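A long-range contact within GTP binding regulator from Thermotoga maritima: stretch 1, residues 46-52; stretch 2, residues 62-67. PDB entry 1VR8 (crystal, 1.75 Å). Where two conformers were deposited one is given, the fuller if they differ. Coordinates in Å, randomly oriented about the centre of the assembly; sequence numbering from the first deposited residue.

Stretch 1 46-52: EMKGKVA
Stretch 2 62-67: FLYVYK

The chain turns a corner at Gly-49, and the two halves of stretch 1 meet stretch 2 differently. Strand 62-67 runs at 158° to 50-52, nearly antiparallel, with axes 4.6 Å apart. It crosses 46-48 at 81°, with axes 7.1 Å apart.

Gly-49 has phi/psi -163/-148. Its CA lies 3.1 Å from Val-65 O in a CA-H...O contact. An ideal CB here would sit 2.0 Å from Val-65 O, a clash, so the close approach depends on the missing side chain.

The other residues have extended beta backbones; Lys-50 is at -140/154 and Val-51 at -121/136. The register pairs Lys-50 with Val-65, Val-51 with Tyr-64 and Ala-52 with Leu-63. The first and last pairs are hydrogen-bonded. Lys-50 N donates to Val-65 O at 3.0 Å, and Val-65 N to Lys-50 O at 2.8 Å. Ala-52 N to Leu-63 O and Leu-63 N to Ala-52 O are both 2.8 Å. Between them, Val-51 and Tyr-64 form a non-hydrogen-bonded pair, CA to CA 4.3 Å. Val-51 CA also approaches Leu-63 O at 3.2 Å.

Val-51 and Tyr-64 share one face of the sheet. Val-51 is p and Tyr-64 is m, chi2 79°. Val-51 CG2 lies over the Tyr-64 ring, 3.6 Å from its centroid, a CH-pi contact. The same CG2 meets the edge of Phe-62 (m, chi2 71°), 4.2 Å from CD2.

Met-47, a selenomethionine, is t at chi1, chi2 and chi3. Its CB points sideways, but the extended chain brings CE to 3.7 Å from Tyr-66 CB and 3.9 Å from Tyr-64 CB. Tyr-66 is t, chi2 -84°; its CD2 lies 3.2 Å from Lys-48 O. Water 1 bridges the stretches, donating to Lys-48 O at 2.6 Å and accepting from Lys-67 N at 3.0 Å.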

# COMPACT_ATOMS: atom_id res chain seq x y z
N GLU A 46 -14.96 -1.31 3.10
CA GLU A 46 -15.19 -1.11 1.69
C GLU A 46 -13.98 -0.41 1.09
O GLU A 46 -13.50 0.59 1.62
CB GLU A 46 -16.46 -0.28 1.48
CG GLU A 46 -16.71 0.14 0.02
CD GLU A 46 -18.12 0.73 -0.22
OE1 GLU A 46 -18.81 1.15 0.75
OE2 GLU A 46 -18.54 0.74 -1.40
N MSE A 47 -13.48 -0.95 -0.01
CA MSE A 47 -12.27 -0.46 -0.63
C MSE A 47 -12.20 -1.03 -2.04
O MSE A 47 -11.78 -2.16 -2.23
CB MSE A 47 -11.02 -0.91 0.14
CG MSE A 47 -9.72 -0.38 -0.44
SE MSE A 47 -8.20 -1.12 0.60
CE MSE A 47 -6.57 -0.56 -0.45
N LYS A 48 -12.62 -0.24 -3.00
CA LYS A 48 -12.66 -0.72 -4.37
C LYS A 48 -11.29 -0.48 -5.01
O LYS A 48 -10.87 0.65 -5.24
CB LYS A 48 -13.83 -0.07 -5.11
CG LYS A 48 -15.19 -0.59 -4.57
CD LYS A 48 -16.38 -0.13 -5.39
CE LYS A 48 -17.73 -0.65 -4.84
N GLY A 49 -10.58 -1.56 -5.24
CA GLY A 49 -9.20 -1.52 -5.67
C GLY A 49 -8.74 -2.85 -6.25
O GLY A 49 -9.52 -3.58 -6.86
N LYS A 50 -7.45 -3.13 -6.05
CA LYS A 50 -6.85 -4.40 -6.45
C LYS A 50 -5.89 -4.85 -5.39
O LYS A 50 -5.36 -4.04 -4.62
CB LYS A 50 -6.14 -4.29 -7.80
CG LYS A 50 -7.09 -3.96 -8.90
CD LYS A 50 -6.47 -4.14 -10.28
CE LYS A 50 -7.47 -3.70 -11.34
NZ LYS A 50 -6.94 -4.00 -12.69
N VAL A 51 -5.69 -6.15 -5.34
CA VAL A 51 -4.62 -6.75 -4.56
C VAL A 51 -3.71 -7.55 -5.51
O VAL A 51 -4.18 -8.30 -6.36
CB VAL A 51 -5.13 -7.64 -3.41
CG1 VAL A 51 -6.02 -8.74 -3.92
CG2 VAL A 51 -3.96 -8.23 -2.63
N ALA A 52 -2.41 -7.38 -5.30
CA ALA A 52 -1.36 -8.07 -6.02
C ALA A 52 -0.50 -8.84 -5.07
O ALA A 52 -0.30 -8.41 -3.91
CB ALA A 52 -0.52 -7.04 -6.79
N PHE A 62 1.70 -9.21 -0.05
CA PHE A 62 0.46 -8.75 -0.64
C PHE A 62 0.43 -7.23 -0.65
O PHE A 62 0.73 -6.58 0.34
CB PHE A 62 -0.74 -9.25 0.16
CG PHE A 62 -0.92 -10.75 0.15
CD1 PHE A 62 -0.03 -11.57 0.85
CD2 PHE A 62 -1.98 -11.34 -0.52
CE1 PHE A 62 -0.19 -12.93 0.85
CE2 PHE A 62 -2.14 -12.73 -0.52
CZ PHE A 62 -1.26 -13.51 0.15
N LEU A 63 0.08 -6.66 -1.79
CA LEU A 63 -0.08 -5.23 -1.94
C LEU A 63 -1.51 -4.93 -2.36
O LEU A 63 -1.97 -5.39 -3.41
CB LEU A 63 0.87 -4.70 -2.98
CG LEU A 63 0.66 -3.24 -3.37
CD1 LEU A 63 1.17 -2.37 -2.25
CD2 LEU A 63 1.36 -2.90 -4.66
N TYR A 64 -2.20 -4.17 -1.53
CA TYR A 64 -3.55 -3.68 -1.79
C TYR A 64 -3.45 -2.22 -2.20
O TYR A 64 -2.73 -1.43 -1.57
CB TYR A 64 -4.43 -3.79 -0.55
CG TYR A 64 -4.60 -5.19 -0.01
CD1 TYR A 64 -3.60 -5.80 0.75
CD2 TYR A 64 -5.75 -5.91 -0.25
CE1 TYR A 64 -3.76 -7.08 1.22
CE2 TYR A 64 -5.92 -7.21 0.23
CZ TYR A 64 -4.91 -7.78 0.98
OH TYR A 64 -5.04 -9.08 1.45
N VAL A 65 -4.14 -1.89 -3.28
CA VAL A 65 -4.08 -0.54 -3.82
C VAL A 65 -5.48 0.00 -4.07
O VAL A 65 -6.34 -0.67 -4.66
CB VAL A 65 -3.42 -0.48 -5.20
CG1 VAL A 65 -3.13 0.99 -5.58
CG2 VAL A 65 -2.21 -1.37 -5.26
N TYR A 66 -5.68 1.26 -3.69
CA TYR A 66 -6.89 2.01 -3.97
C TYR A 66 -6.48 3.37 -4.53
O TYR A 66 -5.55 4.00 -4.00
CB TYR A 66 -7.74 2.20 -2.68
CG TYR A 66 -8.78 3.30 -2.79
CD1 TYR A 66 -8.44 4.64 -2.55
CD2 TYR A 66 -10.09 3.01 -3.15
CE1 TYR A 66 -9.37 5.64 -2.69
CE2 TYR A 66 -11.05 4.02 -3.29
CZ TYR A 66 -10.67 5.34 -3.05
OH TYR A 66 -11.58 6.38 -3.16
N LYS A 67 -7.15 3.81 -5.59
CA LYS A 67 -6.99 5.15 -6.14
C LYS A 67 -8.35 5.82 -6.09
O LYS A 67 -9.34 5.28 -6.58
CB LYS A 67 -6.56 5.08 -7.62
CG LYS A 67 -6.36 6.44 -8.24
CD LYS A 67 -5.90 6.36 -9.67
CE LYS A 67 -5.64 7.78 -10.20
NZ LYS A 67 -5.44 7.78 -11.67
O HOH W 1 -9.45 2.27 -6.63